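Local coordinates for protein Niban 2 (Homo sapiens, PDB 7CTP) that may help suppress apoptosis and may promote melanoma cell invasion in vitro, and carries a PH domain within a largely helical chain, at residues D65-H77 with N86-L99. Numbering follows the deposited sequence.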
ATOM      1  N   ASP A  65      -1.235 -14.886 -18.007  1.00 35.44           N
ATOM      2  CA  ASP A  65       0.040 -15.264 -18.607  1.00 38.97           C
ATOM      3  C   ASP A  65       1.003 -14.088 -18.528  1.00 37.95           C
ATOM      4  O   ASP A  65       0.611 -12.935 -18.720  1.00 38.62           O
ATOM      5  CB  ASP A  65      -0.150 -15.689 -20.064  1.00 38.91           C
ATOM      6  CG  ASP A  65      -0.838 -17.031 -20.195  1.00 45.40           C
ATOM      7  OD1 ASP A  65      -0.997 -17.729 -19.171  1.00 39.14           O
ATOM      8  OD2 ASP A  65      -1.212 -17.385 -21.332  1.00 51.60           O
ATOM      9  N   GLU A  66       2.255 -14.381 -18.196  1.00 37.86           N
ATOM     10  CA  GLU A  66       3.237 -13.328 -17.971  1.00 40.13           C
ATOM     11  C   GLU A  66       3.602 -12.677 -19.296  1.00 45.59           C
ATOM     12  O   GLU A  66       4.000 -13.365 -20.243  1.00 35.32           O
ATOM     13  CB  GLU A  66       4.475 -13.898 -17.282  1.00 43.04           C
ATOM     14  CG  GLU A  66       4.180 -14.502 -15.918  1.00 35.71           C
ATOM     15  CD  GLU A  66       5.413 -15.048 -15.225  1.00 42.23           C
ATOM     16  OE1 GLU A  66       6.490 -15.076 -15.856  1.00 46.71           O
ATOM     17  OE2 GLU A  66       5.297 -15.452 -14.047  1.00 47.16           O
ATOM     18  N   ARG A  67       3.432 -11.356 -19.371  1.00 35.05           N
ATOM     19  CA  ARG A  67       3.820 -10.563 -20.528  1.00 36.34           C
ATOM     20  C   ARG A  67       4.555  -9.324 -20.047  1.00 33.75           C
ATOM     21  O   ARG A  67       4.333  -8.851 -18.931  1.00 30.63           O
ATOM     22  CB  ARG A  67       2.616 -10.140 -21.382  1.00 39.09           C
ATOM     23  CG  ARG A  67       1.765 -11.292 -21.895  1.00 52.47           C
ATOM     24  CD  ARG A  67       1.463 -11.175 -23.391  1.00 58.69           C
ATOM     25  NE  ARG A  67       0.398 -10.210 -23.673  1.00 83.08           N
ATOM     26  CZ  ARG A  67      -0.581 -10.404 -24.554  1.00 67.01           C
ATOM     27  NH1 ARG A  67      -0.643 -11.539 -25.239  1.00 68.80           N
ATOM     28  NH2 ARG A  67      -1.506  -9.471 -24.744  1.00 67.56           N
ATOM     29  N   ILE A  68       5.450  -8.819 -20.896  1.00 35.84           N
ATOM     30  CA  ILE A  68       6.123  -7.556 -20.616  1.00 31.07           C
ATOM     31  C   ILE A  68       5.088  -6.445 -20.617  1.00 36.01           C
ATOM     32  O   ILE A  68       4.202  -6.407 -21.479  1.00 34.10           O
ATOM     33  CB  ILE A  68       7.233  -7.311 -21.652  1.00 33.69           C
ATOM     34  CG1 ILE A  68       8.350  -8.341 -21.474  1.00 45.93           C
ATOM     35  CG2 ILE A  68       7.778  -5.894 -21.539  1.00 36.18           C
ATOM     36  CD1 ILE A  68       9.336  -8.395 -22.613  1.00 42.32           C
ATOM     37  N   VAL A  69       5.167  -5.549 -19.625  1.00 33.82           N
ATOM     38  CA  VAL A  69       4.187  -4.469 -19.528  1.00 31.39           C
ATOM     39  C   VAL A  69       4.504  -3.358 -20.523  1.00 31.68           C
ATOM     40  O   VAL A  69       3.604  -2.831 -21.191  1.00 32.53           O
ATOM     41  CB  VAL A  69       4.124  -3.932 -18.085  1.00 33.50           C
ATOM     42  CG1 VAL A  69       3.182  -2.731 -18.009  1.00 29.22           C
ATOM     43  CG2 VAL A  69       3.662  -5.017 -17.137  1.00 33.62           C
ATOM     44  N   PHE A  70       5.779  -2.992 -20.642  1.00 25.30           N
ATOM     45  CA  PHE A  70       6.175  -1.902 -21.522  1.00 27.64           C
ATOM     46  C   PHE A  70       7.691  -1.905 -21.649  1.00 34.99           C
ATOM     47  O   PHE A  70       8.405  -2.409 -20.775  1.00 33.84           O
ATOM     48  CB  PHE A  70       5.659  -0.559 -20.995  1.00 30.43           C
ATOM     49  CG  PHE A  70       5.886   0.591 -21.932  1.00 30.28           C
ATOM     50  CD1 PHE A  70       5.224   0.648 -23.146  1.00 38.12           C
ATOM     51  CD2 PHE A  70       6.738   1.622 -21.592  1.00 34.58           C
ATOM     52  CE1 PHE A  70       5.425   1.702 -24.012  1.00 46.95           C
ATOM     53  CE2 PHE A  70       6.943   2.683 -22.456  1.00 34.05           C
ATOM     54  CZ  PHE A  70       6.285   2.721 -23.667  1.00 47.86           C
ATOM     55  N   SER A  71       8.181  -1.341 -22.753  1.00 28.79           N
ATOM     56  CA  SER A  71       9.615  -1.211 -22.949  1.00 30.45           C
ATOM     57  C   SER A  71       9.869  -0.057 -23.904  1.00 32.66           C
ATOM     58  O   SER A  71       8.989   0.343 -24.668  1.00 33.99           O
ATOM     59  CB  SER A  71      10.237  -2.507 -23.488  1.00 36.81           C
ATOM     60  OG  SER A  71       9.756  -2.788 -24.789  1.00 37.19           O
ATOM     61  N   GLY A  72      11.086   0.470 -23.853  1.00 31.16           N
ATOM     62  CA  GLY A  72      11.469   1.562 -24.728  1.00 34.99           C
ATOM     63  C   GLY A  72      12.819   2.084 -24.305  1.00 39.28           C
ATOM     64  O   GLY A  72      13.341   1.733 -23.241  1.00 34.93           O
ATOM     65  N   ASN A  73      13.388   2.928 -25.161  1.00 31.84           N
ATOM     66  CA  ASN A  73      14.687   3.514 -24.868  1.00 39.90           C
ATOM     67  C   ASN A  73      14.526   4.781 -24.044  1.00 38.57           C
ATOM     68  O   ASN A  73      13.589   5.560 -24.249  1.00 33.42           O
ATOM     69  CB  ASN A  73      15.448   3.824 -26.157  1.00 44.34           C
ATOM     70  CG  ASN A  73      15.843   2.573 -26.918  1.00 44.79           C
ATOM     71  OD1 ASN A  73      16.174   1.545 -26.323  1.00 41.92           O
ATOM     72  ND2 ASN A  73      15.807   2.656 -28.244  1.00 45.22           N
ATOM     73  N   LEU A  74      15.445   4.967 -23.097  1.00 30.23           N
ATOM     74  CA  LEU A  74      15.499   6.132 -22.227  1.00 32.50           C
ATOM     75  C   LEU A  74      16.940   6.591 -22.122  1.00 37.15           C
ATOM     76  O   LEU A  74      17.873   5.818 -22.357  1.00 43.10           O
ATOM     77  CB  LEU A  74      14.999   5.820 -20.808  1.00 42.72           C
ATOM     78  CG  LEU A  74      13.567   5.356 -20.615  1.00 47.00           C
ATOM     79  CD1 LEU A  74      13.210   5.252 -19.145  1.00 33.26           C
ATOM     80  CD2 LEU A  74      12.673   6.334 -21.320  1.00 48.37           C
ATOM     81  N   PHE A  75      17.123   7.847 -21.733  1.00 28.81           N
ATOM     82  CA  PHE A  75      18.413   8.283 -21.234  1.00 25.31           C
ATOM     83  C   PHE A  75      18.402   8.199 -19.714  1.00 29.14           C
ATOM     84  O   PHE A  75      17.398   8.526 -19.078  1.00 29.89           O
ATOM     85  CB  PHE A  75      18.723   9.703 -21.692  1.00 29.21           C
ATOM     86  CG  PHE A  75      18.759   9.853 -23.179  1.00 32.69           C
ATOM     87  CD1 PHE A  75      19.682   9.147 -23.934  1.00 39.42           C
ATOM     88  CD2 PHE A  75      17.869  10.691 -23.822  1.00 38.66           C
ATOM     89  CE1 PHE A  75      19.725   9.285 -25.312  1.00 42.87           C
ATOM     90  CE2 PHE A  75      17.901  10.831 -25.203  1.00 41.13           C
ATOM     91  CZ  PHE A  75      18.830  10.125 -25.946  1.00 40.15           C
ATOM     92  N   GLN A  76      19.501   7.719 -19.136  1.00 31.28           N
ATOM     93  CA  GLN A  76      19.657   7.646 -17.685  1.00 34.10           C
ATOM     94  C   GLN A  76      20.973   8.279 -17.263  1.00 32.38           C
ATOM     95  O   GLN A  76      22.024   7.991 -17.843  1.00 35.88           O
ATOM     96  CB  GLN A  76      19.603   6.203 -17.179  1.00 33.62           C
ATOM     97  CG  GLN A  76      19.565   6.136 -15.654  1.00 32.77           C
ATOM     98  CD  GLN A  76      19.990   4.790 -15.095  1.00 34.63           C
ATOM     99  OE1 GLN A  76      20.478   3.923 -15.821  1.00 30.34           O
ATOM    100  NE2 GLN A  76      19.817   4.617 -13.786  1.00 31.90           N
ATOM    101  N   HIS A  77      20.913   9.131 -16.248  1.00 28.73           N
ATOM    102  CA  HIS A  77      22.128   9.684 -15.670  1.00 34.97           C
ATOM    103  C   HIS A  77      22.854   8.603 -14.880  1.00 33.42           C
ATOM    104  O   HIS A  77      22.241   7.908 -14.065  1.00 30.84           O
ATOM    105  CB  HIS A  77      21.784  10.862 -14.769  1.00 27.46           C
ATOM    106  CG  HIS A  77      22.976  11.540 -14.173  1.00 45.97           C
ATOM    107  ND1 HIS A  77      23.514  11.173 -12.956  1.00 41.33           N
ATOM    108  CD2 HIS A  77      23.730  12.569 -14.627  1.00 45.49           C
ATOM    109  CE1 HIS A  77      24.550  11.949 -12.687  1.00 51.05           C
ATOM    110  NE2 HIS A  77      24.701  12.805 -13.684  1.00 47.59           N
ATOM    111  N   ASN A  86      22.139   6.131 -23.052  1.00 39.76           N
ATOM    112  CA  ASN A  86      20.929   5.428 -23.446  1.00 34.17           C
ATOM    113  C   ASN A  86      20.817   4.142 -22.647  1.00 39.45           C
ATOM    114  O   ASN A  86      21.826   3.508 -22.316  1.00 39.73           O
ATOM    115  CB  ASN A  86      20.929   5.109 -24.943  1.00 42.30           C
ATOM    116  CG  ASN A  86      19.782   4.184 -25.340  1.00 37.63           C
ATOM    117  OD1 ASN A  86      18.664   4.635 -25.591  1.00 40.62           O
ATOM    118  ND2 ASN A  86      20.050   2.880 -25.375  1.00 48.93           N
ATOM    119  N   ARG A  87      19.585   3.769 -22.313  1.00 38.98           N
ATOM    120  CA  ARG A  87      19.317   2.484 -21.694  1.00 42.18           C
ATOM    121  C   ARG A  87      18.030   1.931 -22.275  1.00 38.54           C
ATOM    122  O   ARG A  87      17.047   2.663 -22.426  1.00 37.80           O
ATOM    123  CB  ARG A  87      19.193   2.596 -20.163  1.00 33.66           C
ATOM    124  CG  ARG A  87      20.503   2.835 -19.440  1.00 35.82           C
ATOM    125  CD  ARG A  87      21.281   1.545 -19.242  1.00 36.06           C
ATOM    126  NE  ARG A  87      22.564   1.776 -18.588  1.00 44.53           N
ATOM    127  CZ  ARG A  87      23.674   2.137 -19.222  1.00 46.15           C
ATOM    128  NH1 ARG A  87      23.665   2.306 -20.538  1.00 48.91           N
ATOM    129  NH2 ARG A  87      24.794   2.325 -18.539  1.00 58.47           N
ATOM    130  N   PHE A  88      18.046   0.651 -22.630  1.00 35.76           N
ATOM    131  CA  PHE A  88      16.806  -0.038 -22.950  1.00 35.12           C
ATOM    132  C   PHE A  88      16.126  -0.389 -21.638  1.00 39.84           C
ATOM    133  O   PHE A  88      16.696  -1.111 -20.813  1.00 38.11           O
ATOM    134  CB  PHE A  88      17.053  -1.293 -23.780  1.00 36.79           C
ATOM    135  CG  PHE A  88      15.796  -2.033 -24.132  1.00 31.97           C
ATOM    136  CD1 PHE A  88      14.832  -1.448 -24.937  1.00 39.84           C
ATOM    137  CD2 PHE A  88      15.566  -3.309 -23.640  1.00 40.50           C
ATOM    138  CE1 PHE A  88      13.660  -2.134 -25.253  1.00 42.57           C
ATOM    139  CE2 PHE A  88      14.399  -3.998 -23.952  1.00 37.06           C
ATOM    140  CZ  PHE A  88      13.450  -3.412 -24.756  1.00 35.52           C
ATOM    141  N   SER A  89      14.929   0.148 -21.434  1.00 36.38           N
ATOM    142  CA  SER A  89      14.235   0.052 -20.159  1.00 35.97           C
ATOM    143  C   SER A  89      12.994  -0.807 -20.347  1.00 28.08           C
ATOM    144  O   SER A  89      12.206  -0.571 -21.267  1.00 34.49           O
ATOM    145  CB  SER A  89      13.869   1.444 -19.643  1.00 34.88           C
ATOM    146  OG  SER A  89      12.829   1.377 -18.689  1.00 41.97           O
ATOM    147  N   LEU A  90      12.827  -1.806 -19.484  1.00 32.93           N
ATOM    148  CA  LEU A  90      11.786  -2.810 -19.642  1.00 29.83           C
ATOM    149  C   LEU A  90      11.043  -2.980 -18.329  1.00 32.49           C
ATOM    150  O   LEU A  90      11.667  -3.038 -17.263  1.00 32.24           O
ATOM    151  CB  LEU A  90      12.389  -4.150 -20.091  1.00 35.79           C
ATOM    152  CG  LEU A  90      11.485  -5.293 -20.569  1.00 42.83           C
ATOM    153  CD1 LEU A  90      12.277  -6.205 -21.475  1.00 41.18           C
ATOM    154  CD2 LEU A  90      10.912  -6.093 -19.410  1.00 50.30           C
ATOM    155  N   VAL A  91       9.721  -3.069 -18.409  1.00 27.78           N
ATOM    156  CA  VAL A  91       8.896  -3.355 -17.239  1.00 32.87           C
ATOM    157  C   VAL A  91       8.315  -4.758 -17.379  1.00 30.42           C
ATOM    158  O   VAL A  91       7.377  -4.960 -18.161  1.00 33.71           O
ATOM    159  CB  VAL A  91       7.774  -2.323 -17.068  1.00 27.02           C
ATOM    160  CG1 VAL A  91       6.871  -2.732 -15.907  1.00 30.24           C
ATOM    161  CG2 VAL A  91       8.366  -0.938 -16.824  1.00 26.13           C
ATOM    162  N   PRO A  92       8.824  -5.743 -16.642  1.00 33.35           N
ATOM    163  CA  PRO A  92       8.282  -7.106 -16.749  1.00 31.88           C
ATOM    164  C   PRO A  92       6.901  -7.257 -16.137  1.00 32.40           C
ATOM    165  O   PRO A  92       6.333  -6.310 -15.588  1.00 29.97           O
ATOM    166  CB  PRO A  92       9.306  -7.957 -15.983  1.00 30.45           C
ATOM    167  CG  PRO A  92      10.502  -7.087 -15.776  1.00 36.57           C
ATOM    168  CD  PRO A  92       9.983  -5.683 -15.738  1.00 29.87           C
ATOM    169  N   HIS A  93       6.370  -8.483 -16.211  1.00 30.61           N
ATOM    170  CA  HIS A  93       5.043  -8.795 -15.683  1.00 32.94           C
ATOM    171  C   HIS A  93       4.873  -8.383 -14.225  1.00 31.57           C
ATOM    172  O   HIS A  93       3.748  -8.132 -13.779  1.00 28.07           O
ATOM    173  CB  HIS A  93       4.782 -10.300 -15.802  1.00 32.90           C
ATOM    174  CG  HIS A  93       5.711 -11.128 -14.961  1.00 35.25           C
ATOM    175  ND1 HIS A  93       5.353 -11.640 -13.729  1.00 33.78           N
ATOM    176  CD2 HIS A  93       7.000 -11.496 -15.161  1.00 31.67           C
ATOM    177  CE1 HIS A  93       6.377 -12.301 -13.215  1.00 30.61           C
ATOM    178  NE2 HIS A  93       7.387 -12.231 -14.065  1.00 38.63           N
ATOM    179  N   ASN A  94       5.961  -8.349 -13.454  1.00 33.68           N
ATOM    180  CA  ASN A  94       5.871  -8.068 -12.027  1.00 32.76           C
ATOM    181  C   ASN A  94       6.205  -6.621 -11.680  1.00 30.22           C
ATOM    182  O   ASN A  94       6.409  -6.314 -10.502  1.00 27.86           O
ATOM    183  CB  ASN A  94       6.774  -9.018 -11.235  1.00 28.09           C
ATOM    184  CG  ASN A  94       8.239  -8.894 -11.606  1.00 35.74           C
ATOM    185  OD1 ASN A  94       8.643  -7.993 -12.347  1.00 38.13           O
ATOM    186  ND2 ASN A  94       9.052  -9.809 -11.085  1.00 46.16           N
ATOM    187  N   TYR A  95       6.285  -5.740 -12.678  1.00 29.42           N
ATOM    188  CA  TYR A  95       6.368  -4.290 -12.476  1.00 26.24           C
ATOM    189  C   TYR A  95       7.690  -3.850 -11.853  1.00 25.74           C
ATOM    190  O   TYR A  95       7.778  -2.767 -11.262  1.00 26.06           O
ATOM    191  CB  TYR A  95       5.188  -3.774 -11.645  1.00 24.22           C
ATOM    192  CG  TYR A  95       3.928  -3.608 -12.461  1.00 28.79           C
ATOM    193  CD1 TYR A  95       3.789  -2.544 -13.347  1.00 26.47           C
ATOM    194  CD2 TYR A  95       2.880  -4.519 -12.353  1.00 25.71           C
ATOM    195  CE1 TYR A  95       2.631  -2.383 -14.101  1.00 26.16           C
ATOM    196  CE2 TYR A  95       1.724  -4.366 -13.100  1.00 24.88           C
ATOM    197  CZ  TYR A  95       1.607  -3.300 -13.971  1.00 27.35           C
ATOM    198  OH  TYR A  95       0.453  -3.150 -14.715  1.00 31.34           O
ATOM    199  N   GLY A  96       8.735  -4.662 -11.981  1.00 23.99           N
ATOM    200  CA  GLY A  96      10.070  -4.141 -11.793  1.00 26.95           C
ATOM    201  C   GLY A  96      10.442  -3.207 -12.927  1.00 27.65           C
ATOM    202  O   GLY A  96       9.808  -3.185 -13.981  1.00 29.84           O
ATOM    203  N   LEU A  97      11.451  -2.379 -12.699  1.00 25.44           N
ATOM    204  CA  LEU A  97      11.993  -1.529 -13.752  1.00 22.80           C
ATOM    205  C   LEU A  97      13.393  -2.045 -14.059  1.00 28.24           C
ATOM    206  O   LEU A  97      14.286  -1.972 -13.209  1.00 30.02           O
ATOM    207  CB  LEU A  97      12.000  -0.061 -13.326  1.00 30.10           C
ATOM    208  CG  LEU A  97      12.660   0.924 -14.288  1.00 29.71           C
ATOM    209  CD1 LEU A  97      11.980   0.883 -15.658  1.00 28.91           C
ATOM    210  CD2 LEU A  97      12.635   2.323 -13.709  1.00 28.28           C
ATOM    211  N   VAL A  98      13.582  -2.578 -15.267  1.00 29.80           N
ATOM    212  CA  VAL A  98      14.803  -3.284 -15.645  1.00 31.30           C
ATOM    213  C   VAL A  98      15.512  -2.499 -16.738  1.00 25.99           C
ATOM    214  O   VAL A  98      14.926  -2.222 -17.791  1.00 34.68           O
ATOM    215  CB  VAL A  98      14.494  -4.714 -16.107  1.00 31.54           C
ATOM    216  CG1 VAL A  98      15.771  -5.468 -16.318  1.00 38.77           C
ATOM    217  CG2 VAL A  98      13.625  -5.413 -15.078  1.00 30.69           C
ATOM    218  N   LEU A  99      16.777  -2.156 -16.498  1.00 29.33           N
ATOM    219  CA  LEU A  99      17.561  -1.327 -17.408  1.00 27.82           C
ATOM    220  C   LEU A  99      18.705  -2.146 -18.003  1.00 40.49           C
ATOM    221  O   LEU A  99      19.526  -2.703 -17.264  1.00 40.03           O
ATOM    222  CB  LEU A  99      18.105  -0.101 -16.677  1.00 33.82           C
ATOM    223  CG  LEU A  99      17.085   0.712 -15.870  1.00 30.64           C
ATOM    224  CD1 LEU A  99      17.765   1.847 -15.116  1.00 35.70           C
ATOM    225  CD2 LEU A  99      16.006   1.257 -16.784  1.00 30.64           C
TER
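Strands 70-77 and 84-91 run antiparallel, joined by backbone hydrogen bonds in the pairs Gly72-Ser89 and Leu74-Arg87, until a classic beta bulge sets both Val69 and Phe70 opposite Val91: Val69 N reaches Val91 O at 2.7 Å, and Val91 N bonds to Phe70 O. On the side of the sheet that carries Ser71 and Asn73, the Phe88 ring lies across the neighbouring strand. With CG anti to the backbone N (chi1 -180°), it brings CZ to 3.6 Å from Ser71 CB, while Asn73 OD1 sits at the ring edge, in plane, 3.6 Å from Phe88 CD1. Tyr106 of helix 103-107 also meets this ring, and an alanine in place of Phe88 would probably leave a gap beside Ser71 and take from Tyr106 an aromatic neighbour. This is the first hairpin of the PH-domain sheet; on its other side Leu74 CD1 packs 3.9 Å from Ser89 CB, and both side chains touch Trp182 of helix 176-194, the C-terminal helix of the PH fold. At the bulge itself, Val69 CB meets Val91 CG1 at 3.7 Å, and Val69 CG2 lies over one face of the Tyr95 ring, toward its rim. Farther out, the Glu66 carboxylate stacks on the His93 ring, planes 10° apart, with CD 3.5 Å from His93 CE1.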